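Local coordinates for endoribonuclease YbeY (Aquifex aeolicus, PDB 1OZ9), which probably acts as a zinc-dependent, single-strand-specific endoribonuclease in maturation of the 16S rRNA 3' end and in 70S ribosome quality control, at residues 94-97 and 98-101; 22-25 and 26-30; 137-140 and 141-145; 48-51 and 52-55; 130-133 and 134-138. All coordinates share one frame; numbering follows the deposited sequence.

Contact 1: residues 94-97 and 98-101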
loop_
_atom_site.group_PDB
_atom_site.type_symbol
_atom_site.label_atom_id
_atom_site.label_comp_id
_atom_site.label_asym_id
_atom_site.label_seq_id
_atom_site.Cartn_x
_atom_site.Cartn_y
_atom_site.Cartn_z
ATOM N N ALA A 94 7.419 3.630 -8.950
ATOM C CA ALA A 94 6.258 4.518 -8.944
ATOM C C ALA A 94 6.468 5.685 -9.929
ATOM O O ALA A 94 5.547 6.070 -10.660
ATOM C CB ALA A 94 6.015 5.057 -7.510
ATOM N N GLU A 95 7.678 6.244 -9.955
ATOM C CA GLU A 95 7.945 7.369 -10.870
ATOM C C GLU A 95 7.785 6.958 -12.331
ATOM O O GLU A 95 7.215 7.705 -13.128
ATOM C CB GLU A 95 9.333 7.985 -10.646
ATOM C CG GLU A 95 9.459 8.845 -9.391
ATOM C CD GLU A 95 10.867 9.415 -9.252
ATOM O OE1 GLU A 95 11.821 8.597 -9.221
ATOM O OE2 GLU A 95 11.020 10.665 -9.211
ATOM N N ARG A 96 8.282 5.772 -12.673
ATOM C CA ARG A 96 8.203 5.291 -14.051
ATOM C C ARG A 96 6.775 5.029 -14.452
ATOM O O ARG A 96 6.384 5.309 -15.586
ATOM C CB ARG A 96 9.023 4.011 -14.273
ATOM C CG ARG A 96 10.531 4.201 -14.274
ATOM C CD ARG A 96 11.319 2.911 -14.536
ATOM N NE ARG A 96 12.497 2.857 -13.673
ATOM C CZ ARG A 96 12.635 2.014 -12.648
ATOM N NH1 ARG A 96 11.693 1.123 -12.375
ATOM N NH2 ARG A 96 13.738 2.051 -11.910
ATOM N N GLN A 97 6.002 4.459 -13.534
ATOM C CA GLN A 97 4.610 4.154 -13.830
ATOM C C GLN A 97 3.821 5.434 -13.984
ATOM O O GLN A 97 3.001 5.581 -14.901
ATOM C CB GLN A 97 3.988 3.223 -12.749
ATOM C CG GLN A 97 4.465 1.787 -12.910
ATOM C CD GLN A 97 4.008 0.810 -11.816
ATOM O OE1 GLN A 97 3.208 1.142 -10.921
ATOM N NE2 GLN A 97 4.514 -0.403 -11.907
ATOM N N ALA A 98 4.079 6.372 -13.088
ATOM C CA ALA A 98 3.412 7.661 -13.163
ATOM C C ALA A 98 3.704 8.268 -14.532
ATOM O O ALA A 98 2.810 8.801 -15.166
ATOM C CB ALA A 98 3.897 8.606 -12.032
ATOM N N ARG A 99 4.948 8.149 -14.988
ATOM C CA ARG A 99 5.345 8.686 -16.310
ATOM C C ARG A 99 4.562 7.956 -17.407
ATOM O O ARG A 99 4.002 8.581 -18.306
ATOM C CB ARG A 99 6.860 8.527 -16.526
ATOM C CG ARG A 99 7.363 8.893 -17.923
ATOM C CD ARG A 99 8.901 8.948 -18.073
ATOM N NE ARG A 99 9.499 7.614 -18.187
ATOM C CZ ARG A 99 10.378 7.103 -17.321
ATOM N NH1 ARG A 99 10.784 7.824 -16.280
ATOM N NH2 ARG A 99 10.867 5.878 -17.514
ATOM N N GLU A 100 4.505 6.633 -17.310
ATOM C CA GLU A 100 3.812 5.830 -18.321
ATOM C C GLU A 100 2.309 6.076 -18.311
ATOM O O GLU A 100 1.672 6.075 -19.356
ATOM C CB GLU A 100 4.120 4.336 -18.125
ATOM C CG GLU A 100 5.618 4.056 -18.183
ATOM C CD GLU A 100 6.041 2.648 -17.753
ATOM O OE1 GLU A 100 5.380 2.016 -16.882
ATOM O OE2 GLU A 100 7.080 2.186 -18.295
ATOM N N LEU A 101 1.746 6.326 -17.144
ATOM C CA LEU A 101 0.300 6.482 -17.042
ATOM C C LEU A 101 -0.208 7.900 -17.220
ATOM O O LEU A 101 -1.413 8.126 -17.367
ATOM C CB LEU A 101 -0.200 5.930 -15.725
ATOM C CG LEU A 101 -0.064 4.419 -15.609
ATOM C CD1 LEU A 101 -0.307 3.996 -14.166
ATOM C CD2 LEU A 101 -1.022 3.720 -16.600
#
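Arg99 folds back along helix 91-101 over Arg96, one turn earlier. Its CB sits 3.4 Å from Arg96 O. CG lies anti to the backbone N (chi1 173°), and a bend at chi3 (78°) then turns the guanidinium toward the start of the helix, where Arg99 NH2 comes 3.7 Å from Arg96 CG and Arg99 NH1 lies a little farther from the same carbon. One face of the group passes over Arg96 CA, off centre. The two guanidinium planes are 66° apart and do not stack: Arg96 sends its own tip away, to a salt bridge with Asp50, while the Arg99 guanidinium rests on the Arg96 methylenes, and Arg96 NE is 5.2 Å from Arg99 NH2. At the next residue, Glu100 CG closes to 3.0 Å on Arg96 O, which also accepts the backbone bond from Glu100 N at 2.9 Å. Ala98 N to Ala94 O, Arg99 N to Glu95 O and Leu101 N to Gln97 O continue the same ladder. This is the pattern of an amphipathic alpha-helix: buried Ala94 packs on Leu105 and Leu112 of helix 105-120, which carries two of the predicted zinc ligands, while Arg96, Arg99 and Glu100 lie on the exposed side.

Contact 2: residues 22-25 and 26-30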
loop_
_atom_site.group_PDB
_atom_site.type_symbol
_atom_site.label_atom_id
_atom_site.label_comp_id
_atom_site.label_asym_id
_atom_site.label_seq_id
_atom_site.Cartn_x
_atom_site.Cartn_y
_atom_site.Cartn_z
ATOM N N LYS A 22 5.888 13.163 3.963
ATOM C CA LYS A 22 5.514 12.153 4.939
ATOM C C LYS A 22 4.080 12.315 5.439
ATOM O O LYS A 22 3.358 11.330 5.614
ATOM C CB LYS A 22 6.487 12.194 6.155
ATOM C CG LYS A 22 6.176 11.062 7.183
ATOM C CD LYS A 22 6.761 11.397 8.562
ATOM C CE LYS A 22 6.385 10.356 9.661
ATOM N NZ LYS A 22 7.089 10.702 10.953
ATOM N N ASP A 23 3.700 13.564 5.711
ATOM C CA ASP A 23 2.354 13.819 6.218
ATOM C C ASP A 23 1.270 13.497 5.199
ATOM O O ASP A 23 0.146 13.143 5.578
ATOM C CB ASP A 23 2.209 15.245 6.771
ATOM C CG ASP A 23 2.480 16.341 5.726
ATOM O OD1 ASP A 23 3.142 16.118 4.683
ATOM O OD2 ASP A 23 2.067 17.502 5.898
ATOM N N LYS A 24 1.584 13.602 3.914
ATOM C CA LYS A 24 0.584 13.261 2.896
ATOM C C LYS A 24 0.370 11.743 2.847
ATOM O O LYS A 24 -0.763 11.263 2.732
ATOM C CB LYS A 24 0.985 13.769 1.502
ATOM C CG LYS A 24 0.667 15.227 1.271
ATOM C CD LYS A 24 0.929 15.638 -0.215
ATOM C CE LYS A 24 0.415 17.037 -0.501
ATOM N NZ LYS A 24 0.978 17.690 -1.750
ATOM N N ILE A 25 1.469 10.997 2.910
ATOM C CA ILE A 25 1.389 9.564 2.897
ATOM C C ILE A 25 0.623 9.130 4.138
ATOM O O ILE A 25 -0.238 8.227 4.075
ATOM C CB ILE A 25 2.800 8.933 2.847
ATOM C CG1 ILE A 25 3.407 9.115 1.434
ATOM C CG2 ILE A 25 2.757 7.475 3.221
ATOM C CD1 ILE A 25 4.907 8.935 1.424
ATOM N N GLU A 26 0.932 9.748 5.271
ATOM C CA GLU A 26 0.260 9.367 6.510
ATOM C C GLU A 26 -1.256 9.599 6.409
ATOM O O GLU A 26 -2.060 8.717 6.786
ATOM C CB GLU A 26 0.830 10.148 7.701
ATOM C CG GLU A 26 0.631 9.431 9.016
ATOM C CD GLU A 26 1.224 10.177 10.221
ATOM O OE1 GLU A 26 2.339 10.765 10.111
ATOM O OE2 GLU A 26 0.566 10.155 11.280
ATOM N N LYS A 27 -1.635 10.787 5.924
ATOM C CA LYS A 27 -3.034 11.162 5.727
ATOM C C LYS A 27 -3.785 10.209 4.760
ATOM O O LYS A 27 -4.883 9.752 5.107
ATOM C CB LYS A 27 -3.196 12.645 5.334
ATOM C CG LYS A 27 -4.553 13.016 4.647
ATOM C CD LYS A 27 -4.628 14.499 4.236
ATOM C CE LYS A 27 -5.514 14.757 2.978
ATOM N NZ LYS A 27 -6.814 15.488 3.240
ATOM N N TRP A 28 -3.213 9.906 3.588
ATOM C CA TRP A 28 -3.844 8.967 2.649
ATOM C C TRP A 28 -4.083 7.623 3.331
ATOM O O TRP A 28 -5.161 7.040 3.221
ATOM C CB TRP A 28 -2.966 8.718 1.416
ATOM C CG TRP A 28 -2.888 9.913 0.528
ATOM C CD1 TRP A 28 -3.847 10.846 0.331
ATOM C CD2 TRP A 28 -1.784 10.297 -0.267
ATOM N NE1 TRP A 28 -3.423 11.789 -0.580
ATOM C CE2 TRP A 28 -2.140 11.488 -0.938
ATOM C CE3 TRP A 28 -0.518 9.758 -0.486
ATOM C CZ2 TRP A 28 -1.275 12.148 -1.805
ATOM C CZ3 TRP A 28 0.332 10.415 -1.363
ATOM C CH2 TRP A 28 -0.049 11.593 -2.000
ATOM N N ALA A 29 -3.061 7.143 4.034
ATOM C CA ALA A 29 -3.175 5.866 4.727
ATOM C C ALA A 29 -4.266 5.916 5.812
ATOM O O ALA A 29 -5.081 4.973 5.907
ATOM C CB ALA A 29 -1.840 5.441 5.305
ATOM N N GLU A 30 -4.294 6.988 6.607
ATOM C CA GLU A 30 -5.327 7.130 7.640
ATOM C C GLU A 30 -6.727 7.243 7.024
ATOM O O GLU A 30 -7.693 6.621 7.531
ATOM C CB GLU A 30 -5.046 8.330 8.564
ATOM C CG GLU A 30 -3.781 8.139 9.410
ATOM C CD GLU A 30 -3.485 9.336 10.293
ATOM O OE1 GLU A 30 -3.912 10.456 9.929
ATOM O OE2 GLU A 30 -2.844 9.157 11.356
#
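Lys22 O, Asp23 O, Lys24 O and Ile25 O accept in turn from the backbone N atoms of Glu26, Lys27, Trp28 and Ala29, the regular i to i+4 ladder of the first turns of helix 22-35. Trp28 lies back against this ladder. With its CG beside the backbone N (chi1 -70°), the indole carries one face over Lys24 O, which stands 3.2 Å above the ring plane toward its rim and also takes the nearly straight bond from Trp28 N (2.9 Å, 173°). Trp28 CZ3 is 4.4 Å from Ile25 CG1, while Trp28 CH2 meets Lys24 CB at 4.3 Å. Beyond the helix, the indole rests on Ile113 and Lys110 of helix 105-120, and Lys24 NZ forms a salt bridge with Glu106 there. Ile25 packs on Leu15, Val45 and Ile47, from the two strands that helix 22-35 connects in a beta-alpha-beta unit. Replacing Trp28 with an alanine would probably open a gap between the two helices and strip the cover from Lys24 O. On another side of the helix, Lys22 and Glu26 run side by side, but Lys22 NZ stops 4.8 Å from Glu26 OE1. The chemistry is thus divided: apolar packing and the Lys24 salt bridge join the helix to its neighbours, whereas the Lys22 and Glu26 charges probably attract one another only loosely, without direct contact.

Contact 3: residues 137-140 and 141-145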
loop_
_atom_site.group_PDB
_atom_site.type_symbol
_atom_site.label_atom_id
_atom_site.label_comp_id
_atom_site.label_asym_id
_atom_site.label_seq_id
_atom_site.Cartn_x
_atom_site.Cartn_y
_atom_site.Cartn_z
ATOM N N GLU A 137 -13.562 -3.701 -6.803
ATOM C CA GLU A 137 -14.642 -2.938 -6.165
ATOM C C GLU A 137 -14.151 -2.245 -4.854
ATOM O O GLU A 137 -14.372 -1.051 -4.658
ATOM C CB GLU A 137 -15.882 -3.819 -5.947
ATOM C CG GLU A 137 -16.507 -4.308 -7.262
ATOM C CD GLU A 137 -17.780 -5.116 -7.075
ATOM O OE1 GLU A 137 -17.957 -5.666 -5.953
ATOM O OE2 GLU A 137 -18.598 -5.194 -8.043
ATOM N N LEU A 138 -13.409 -2.956 -4.002
ATOM C CA LEU A 138 -12.942 -2.349 -2.745
ATOM C C LEU A 138 -11.921 -1.235 -2.974
ATOM O O LEU A 138 -11.953 -0.170 -2.355
ATOM C CB LEU A 138 -12.345 -3.410 -1.814
ATOM C CG LEU A 138 -12.191 -2.923 -0.379
ATOM C CD1 LEU A 138 -13.581 -2.501 0.110
ATOM C CD2 LEU A 138 -11.636 -4.034 0.496
ATOM N N GLU A 139 -11.002 -1.473 -3.894
ATOM C CA GLU A 139 -10.002 -0.491 -4.214
ATOM C C GLU A 139 -10.650 0.786 -4.795
ATOM O O GLU A 139 -10.303 1.915 -4.414
ATOM C CB GLU A 139 -9.058 -1.136 -5.215
ATOM C CG GLU A 139 -7.933 -0.259 -5.697
ATOM C CD GLU A 139 -7.008 -1.011 -6.631
ATOM O OE1 GLU A 139 -7.525 -1.708 -7.530
ATOM O OE2 GLU A 139 -5.777 -0.905 -6.469
ATOM N N ASN A 140 -11.577 0.585 -5.736
ATOM C CA ASN A 140 -12.320 1.697 -6.317
ATOM C C ASN A 140 -13.102 2.480 -5.252
ATOM O O ASN A 140 -13.030 3.702 -5.200
ATOM C CB ASN A 140 -13.217 1.194 -7.439
ATOM C CG ASN A 140 -12.437 0.965 -8.712
ATOM O OD1 ASN A 140 -11.278 1.325 -8.784
ATOM N ND2 ASN A 140 -13.060 0.380 -9.711
ATOM N N TYR A 141 -13.798 1.768 -4.371
ATOM C CA TYR A 141 -14.495 2.438 -3.266
ATOM C C TYR A 141 -13.550 3.314 -2.433
ATOM O O TYR A 141 -13.866 4.462 -2.138
ATOM C CB TYR A 141 -15.188 1.415 -2.368
ATOM C CG TYR A 141 -15.870 1.993 -1.130
ATOM C CD1 TYR A 141 -17.147 2.537 -1.213
ATOM C CD2 TYR A 141 -15.235 1.995 0.112
ATOM C CE1 TYR A 141 -17.782 3.058 -0.101
ATOM C CE2 TYR A 141 -15.877 2.513 1.248
ATOM C CZ TYR A 141 -17.144 3.043 1.127
ATOM O OH TYR A 141 -17.806 3.571 2.226
ATOM N N VAL A 142 -12.399 2.780 -2.041
ATOM C CA VAL A 142 -11.481 3.537 -1.191
ATOM C C VAL A 142 -10.952 4.756 -1.955
ATOM O O VAL A 142 -10.922 5.877 -1.426
ATOM C CB VAL A 142 -10.337 2.656 -0.692
ATOM C CG1 VAL A 142 -9.289 3.500 0.015
ATOM C CG2 VAL A 142 -10.901 1.567 0.246
ATOM N N LEU A 143 -10.577 4.538 -3.212
ATOM C CA LEU A 143 -10.110 5.641 -4.047
ATOM C C LEU A 143 -11.175 6.737 -4.126
ATOM O O LEU A 143 -10.857 7.919 -4.025
ATOM C CB LEU A 143 -9.748 5.155 -5.452
ATOM C CG LEU A 143 -8.466 4.311 -5.534
ATOM C CD1 LEU A 143 -8.377 3.582 -6.901
ATOM C CD2 LEU A 143 -7.246 5.173 -5.293
ATOM N N SER A 144 -12.438 6.347 -4.291
ATOM C CA SER A 144 -13.498 7.334 -4.373
ATOM C C SER A 144 -13.594 8.148 -3.072
ATOM O O SER A 144 -13.938 9.335 -3.087
ATOM C CB SER A 144 -14.838 6.674 -4.713
ATOM O OG SER A 144 -15.378 6.011 -3.587
ATOM N N LYS A 145 -13.276 7.510 -1.952
ATOM C CA LYS A 145 -13.340 8.185 -0.662
ATOM C C LYS A 145 -12.166 9.137 -0.451
ATOM O O LYS A 145 -12.266 10.089 0.339
ATOM C CB LYS A 145 -13.387 7.160 0.477
ATOM C CG LYS A 145 -14.679 6.380 0.552
ATOM C CD LYS A 145 -15.787 7.189 1.224
ATOM C CE LYS A 145 -17.137 6.769 0.701
ATOM N NZ LYS A 145 -18.277 7.512 1.346
#
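Leu143 lies alongside Glu139 on helix 129-147, its CD1 4.0 Å from Glu139 CG. Leu143 CG also comes to 3.2 Å from Glu139 O, the carbonyl that accepts from Leu143 N. Asn140 OD1 also approaches Leu143 CD1, crossing it obliquely, at 4.1 Å. Near the surface, Ser144 OG turns back to donate to Tyr141 O at 2.6 Å; this carbonyl is gripped twice, since Lys145 N reaches it from the same face of its plane. Further out, Val142 and Leu143 pack on Val114 of helix 105-120, with Val142 also touching Ala32 of helix 22-35. The extended chain of Glu139 (chi1 179°) carries its carboxylate on beyond the Leu143 contact, to His115: OE2 accepts from ND1 of this predicted zinc ligand, and OE1 forms a salt bridge with Arg136. Glu139 would therefore act as a second-shell residue, fixing the rotation of the His115 imidazole, while its aliphatic stem packs against Leu143 CD1.

Contact 4: residues 48-51 and 52-55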
loop_
_atom_site.group_PDB
_atom_site.type_symbol
_atom_site.label_atom_id
_atom_site.label_comp_id
_atom_site.label_asym_id
_atom_site.label_seq_id
_atom_site.Cartn_x
_atom_site.Cartn_y
_atom_site.Cartn_z
ATOM N N THR A 48 10.622 3.133 -0.443
ATOM C CA THR A 48 12.024 2.821 -0.637
ATOM C C THR A 48 12.402 2.857 -2.110
ATOM O O THR A 48 11.730 3.541 -2.897
ATOM C CB THR A 48 12.360 1.474 0.075
ATOM O OG1 THR A 48 13.754 1.200 -0.009
ATOM C CG2 THR A 48 11.663 0.274 -0.599
ATOM N N ASP A 49 13.472 2.160 -2.477
ATOM C CA ASP A 49 13.977 2.185 -3.859
ATOM C C ASP A 49 13.891 0.825 -4.541
ATOM O O ASP A 49 13.515 -0.164 -3.923
ATOM C CB ASP A 49 15.425 2.678 -3.915
ATOM C CG ASP A 49 16.401 1.763 -3.169
ATOM O OD1 ASP A 49 16.018 0.678 -2.683
ATOM O OD2 ASP A 49 17.602 2.063 -3.013
ATOM N N ASP A 50 14.266 0.773 -5.814
ATOM C CA ASP A 50 14.181 -0.470 -6.579
ATOM C C ASP A 50 15.069 -1.581 -6.036
ATOM O O ASP A 50 14.686 -2.763 -6.066
ATOM C CB ASP A 50 14.500 -0.225 -8.065
ATOM C CG ASP A 50 13.256 0.075 -8.873
ATOM O OD1 ASP A 50 12.156 0.125 -8.263
ATOM O OD2 ASP A 50 13.264 0.273 -10.111
ATOM N N GLN A 51 16.253 -1.217 -5.542
ATOM C CA GLN A 51 17.158 -2.228 -5.024
ATOM C C GLN A 51 16.576 -2.918 -3.781
ATOM O O GLN A 51 16.625 -4.139 -3.650
ATOM C CB GLN A 51 18.582 -1.673 -4.817
ATOM C CG GLN A 51 19.363 -1.637 -6.145
ATOM C CD GLN A 51 20.728 -0.925 -6.100
ATOM O OE1 GLN A 51 21.476 -1.023 -5.115
ATOM N NE2 GLN A 51 21.063 -0.240 -7.191
ATOM N N GLU A 52 15.996 -2.148 -2.879
ATOM C CA GLU A 52 15.457 -2.774 -1.687
ATOM C C GLU A 52 14.216 -3.594 -1.994
ATOM O O GLU A 52 14.062 -4.714 -1.495
ATOM C CB GLU A 52 15.167 -1.757 -0.600
ATOM C CG GLU A 52 14.503 -2.416 0.592
ATOM C CD GLU A 52 14.674 -1.635 1.876
ATOM O OE1 GLU A 52 14.863 -0.389 1.811
ATOM O OE2 GLU A 52 14.620 -2.292 2.949
ATOM N N ILE A 53 13.333 -3.065 -2.830
ATOM C CA ILE A 53 12.129 -3.823 -3.122
ATOM C C ILE A 53 12.480 -5.107 -3.880
ATOM O O ILE A 53 11.832 -6.137 -3.725
ATOM C CB ILE A 53 11.055 -2.963 -3.818
ATOM C CG1 ILE A 53 9.656 -3.456 -3.400
ATOM C CG2 ILE A 53 11.252 -2.940 -5.344
ATOM C CD1 ILE A 53 8.576 -2.441 -3.573
ATOM N N ARG A 54 13.579 -5.077 -4.617
ATOM C CA ARG A 54 13.985 -6.267 -5.342
ATOM C C ARG A 54 14.396 -7.372 -4.370
ATOM O O ARG A 54 13.996 -8.532 -4.532
ATOM C CB ARG A 54 15.101 -5.932 -6.329
ATOM C CG ARG A 54 15.603 -7.102 -7.135
ATOM C CD ARG A 54 16.840 -6.772 -7.943
ATOM N NE ARG A 54 17.461 -7.960 -8.523
ATOM C CZ ARG A 54 18.194 -7.935 -9.625
ATOM N NH1 ARG A 54 18.386 -6.784 -10.261
ATOM N NH2 ARG A 54 18.730 -9.055 -10.102
ATOM N N GLU A 55 15.190 -7.029 -3.360
ATOM C CA GLU A 55 15.594 -8.030 -2.381
ATOM C C GLU A 55 14.338 -8.606 -1.739
ATOM O O GLU A 55 14.239 -9.809 -1.535
ATOM C CB GLU A 55 16.489 -7.451 -1.276
ATOM C CG GLU A 55 17.831 -6.890 -1.696
ATOM C CD GLU A 55 18.518 -6.150 -0.555
ATOM O OE1 GLU A 55 17.887 -5.977 0.502
ATOM O OE2 GLU A 55 19.675 -5.716 -0.709
#
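Two side-chain hydrogen bonds join Glu52 to the residues that lead into helix 50-61. Thr48 OG1 donates to Glu52 OE1 at 2.7 Å, meeting the oxygen on its anti side, 28° out of the carboxylate plane. The hydroxyl can do so because it stands anti to the backbone N of Thr48 (chi1 -175°), and the Glu52 chain runs across it at about a right angle. The same OE1 is also bonded to Tyr46 OH. In the second bond Glu52 is the donor: its N gives to Asp49 OD1 at 2.8 Å, on the syn side, 31° out of the carboxylate plane. Asp49 is thus the N-cap of the helix, its carboxylate accepting from a backbone N of the first turn, where the positive end of the helix dipole would favour a negative charge. A lysine in place of Glu52 would probably leave Thr48 OG1 and Tyr46 OH without their shared acceptor. Among backbone bonds, Ile53 N to Asp49 O is 3.1 Å long, and Arg54 N gives to Asp50 O at 2.9 Å and only weakly to Gln51 O. Carbon-oxygen contacts complete the packing: Glu52 CB sits 3.3 Å from both Thr48 OG1 and Asp49 OD1, and Ile53 CG2 lies 3.5 Å from Asp50 O. Of the remaining charged groups, Asp50, the partner of Arg96, also accepts from Ser90 and Thr93, while Arg54 forms a salt bridge with Asp64.

Contact 5: residues 130-133 and 134-138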
loop_
_atom_site.group_PDB
_atom_site.type_symbol
_atom_site.label_atom_id
_atom_site.label_comp_id
_atom_site.label_asym_id
_atom_site.label_seq_id
_atom_site.Cartn_x
_atom_site.Cartn_y
_atom_site.Cartn_z
ATOM N N GLU A 130 -13.877 -13.945 -9.578
ATOM C CA GLU A 130 -14.532 -13.287 -8.443
ATOM C C GLU A 130 -13.599 -12.496 -7.543
ATOM O O GLU A 130 -13.930 -11.407 -7.037
ATOM C CB GLU A 130 -15.212 -14.329 -7.568
ATOM C CG GLU A 130 -15.962 -13.717 -6.398
ATOM C CD GLU A 130 -17.316 -13.174 -6.819
ATOM O OE1 GLU A 130 -17.744 -13.441 -7.977
ATOM O OE2 GLU A 130 -17.952 -12.489 -5.987
ATOM N N GLU A 131 -12.427 -13.040 -7.287
ATOM C CA GLU A 131 -11.539 -12.330 -6.381
ATOM C C GLU A 131 -11.091 -10.973 -6.938
ATOM O O GLU A 131 -11.065 -9.973 -6.218
ATOM C CB GLU A 131 -10.374 -13.223 -6.027
ATOM C CG GLU A 131 -10.855 -14.494 -5.346
ATOM C CD GLU A 131 -9.728 -15.453 -5.052
ATOM O OE1 GLU A 131 -8.688 -15.001 -4.503
ATOM O OE2 GLU A 131 -9.902 -16.648 -5.377
ATOM N N GLU A 132 -10.771 -10.932 -8.222
ATOM C CA GLU A 132 -10.339 -9.676 -8.847
ATOM C C GLU A 132 -11.504 -8.713 -8.729
ATOM O O GLU A 132 -11.328 -7.561 -8.365
ATOM C CB GLU A 132 -9.978 -9.911 -10.320
ATOM C CG GLU A 132 -9.631 -8.670 -11.136
ATOM C CD GLU A 132 -9.462 -9.016 -12.610
ATOM O OE1 GLU A 132 -10.251 -9.824 -13.142
ATOM O OE2 GLU A 132 -8.531 -8.504 -13.242
ATOM N N LYS A 133 -12.706 -9.215 -9.008
ATOM C CA LYS A 133 -13.906 -8.398 -8.918
ATOM C C LYS A 133 -14.002 -7.754 -7.550
ATOM O O LYS A 133 -14.122 -6.550 -7.444
ATOM C CB LYS A 133 -15.157 -9.226 -9.157
ATOM C CG LYS A 133 -16.451 -8.520 -8.765
ATOM C CD LYS A 133 -17.659 -9.208 -9.423
ATOM C CE LYS A 133 -18.955 -8.929 -8.661
ATOM N NZ LYS A 133 -20.044 -9.795 -9.146
ATOM N N LYS A 134 -13.934 -8.559 -6.501
ATOM C CA LYS A 134 -14.038 -7.987 -5.159
ATOM C C LYS A 134 -12.866 -7.095 -4.819
ATOM O O LYS A 134 -13.033 -6.125 -4.083
ATOM C CB LYS A 134 -14.193 -9.067 -4.088
ATOM C CG LYS A 134 -15.387 -10.001 -4.309
ATOM C CD LYS A 134 -16.727 -9.261 -4.283
ATOM C CE LYS A 134 -17.000 -8.609 -2.921
ATOM N NZ LYS A 134 -18.488 -8.494 -2.712
ATOM N N PHE A 135 -11.678 -7.413 -5.329
ATOM C CA PHE A 135 -10.511 -6.589 -5.042
ATOM C C PHE A 135 -10.717 -5.193 -5.624
ATOM O O PHE A 135 -10.531 -4.176 -4.951
ATOM C CB PHE A 135 -9.247 -7.204 -5.655
ATOM C CG PHE A 135 -7.983 -6.453 -5.312
ATOM C CD1 PHE A 135 -7.076 -6.960 -4.370
ATOM C CD2 PHE A 135 -7.694 -5.250 -5.921
ATOM C CE1 PHE A 135 -5.907 -6.279 -4.059
ATOM C CE2 PHE A 135 -6.527 -4.541 -5.580
ATOM C CZ PHE A 135 -5.643 -5.054 -4.658
ATOM N N ARG A 136 -11.074 -5.163 -6.900
ATOM C CA ARG A 136 -11.253 -3.905 -7.604
ATOM C C ARG A 136 -12.412 -3.088 -7.065
ATOM O O ARG A 136 -12.262 -1.908 -6.899
ATOM C CB ARG A 136 -11.437 -4.138 -9.110
ATOM C CG ARG A 136 -10.164 -4.626 -9.814
ATOM C CD ARG A 136 -8.880 -3.805 -9.579
ATOM N NE ARG A 136 -7.812 -4.293 -10.461
ATOM C CZ ARG A 136 -6.504 -4.054 -10.315
ATOM N NH1 ARG A 136 -6.058 -3.313 -9.315
ATOM N NH2 ARG A 136 -5.641 -4.565 -11.204
ATOM N N GLU A 137 -13.562 -3.701 -6.803
ATOM C CA GLU A 137 -14.642 -2.938 -6.165
ATOM C C GLU A 137 -14.151 -2.245 -4.854
ATOM O O GLU A 137 -14.372 -1.051 -4.658
ATOM C CB GLU A 137 -15.882 -3.819 -5.947
ATOM C CG GLU A 137 -16.507 -4.308 -7.262
ATOM C CD GLU A 137 -17.780 -5.116 -7.075
ATOM O OE1 GLU A 137 -17.957 -5.666 -5.953
ATOM O OE2 GLU A 137 -18.598 -5.194 -8.043
ATOM N N LEU A 138 -13.409 -2.956 -4.002
ATOM C CA LEU A 138 -12.942 -2.349 -2.745
ATOM C C LEU A 138 -11.921 -1.235 -2.974
ATOM O O LEU A 138 -11.953 -0.170 -2.355
ATOM C CB LEU A 138 -12.345 -3.410 -1.814
ATOM C CG LEU A 138 -12.191 -2.923 -0.379
ATOM C CD1 LEU A 138 -13.581 -2.501 0.110
ATOM C CD2 LEU A 138 -11.636 -4.034 0.496
#
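Phe135 CB presses against the preceding turn of helix 129-147, 3.4 Å from both Glu131 O and Glu132 O, the former accepting from Phe135 N at 2.8 Å. CG stands anti to the backbone N (chi1 -176°), which swings the ring away from this turn and into the protein. There it meets His119 and His125 edge-to-face, touches His115 with the planes inclined, and packs on Val118 and Tyr123. Next to it, Arg136 CG lies 3.5 Å from Glu132 O. The Arg136 chain then leaves toward His115, His125 and its partner Glu139. The outer side is looser. Lys133 and Glu137 run side by side, Lys133 CE 3.8 Å from Glu137 OE2, yet Lys133 NZ stays 4.9 Å from that oxygen. Glu130 and Lys134 behave alike: Lys134 CD comes within 3.9 Å of Glu130 OE2, while Lys134 NZ is 5.2 Å from it. Such pairs meet through methylenes, and any attraction between their charges is probably weak and shared with solvent. The helix is amphipathic, with an exposed face of oppositely charged i to i+4 pairs and an inner one that lines the three-histidine site predicted to bind the catalytic zinc ion.

Contacts 3 and 5 are successive parts of helix 129-147, their centres 10 Å apart, with Glu137 and Leu138 in common; they probably contribute to the second shell of the predicted zinc site, the side chains of Glu139 and His115 being about 3 Å apart and those of Phe135 and His119 about 4 Å. Contacts 1 and 4 are joined by the Arg96 NH2 to Asp50 OD2 salt bridge, 2.6 Å long. Contact 2 touches none of the others; its nearest atoms are about 6 Å from those of contact 3. Contacts 1, 2, 3 and 5 pack against helix 105-120, which carries His115 and His119. Contacts 3 and 4 lie on opposite sides of the chain's centre.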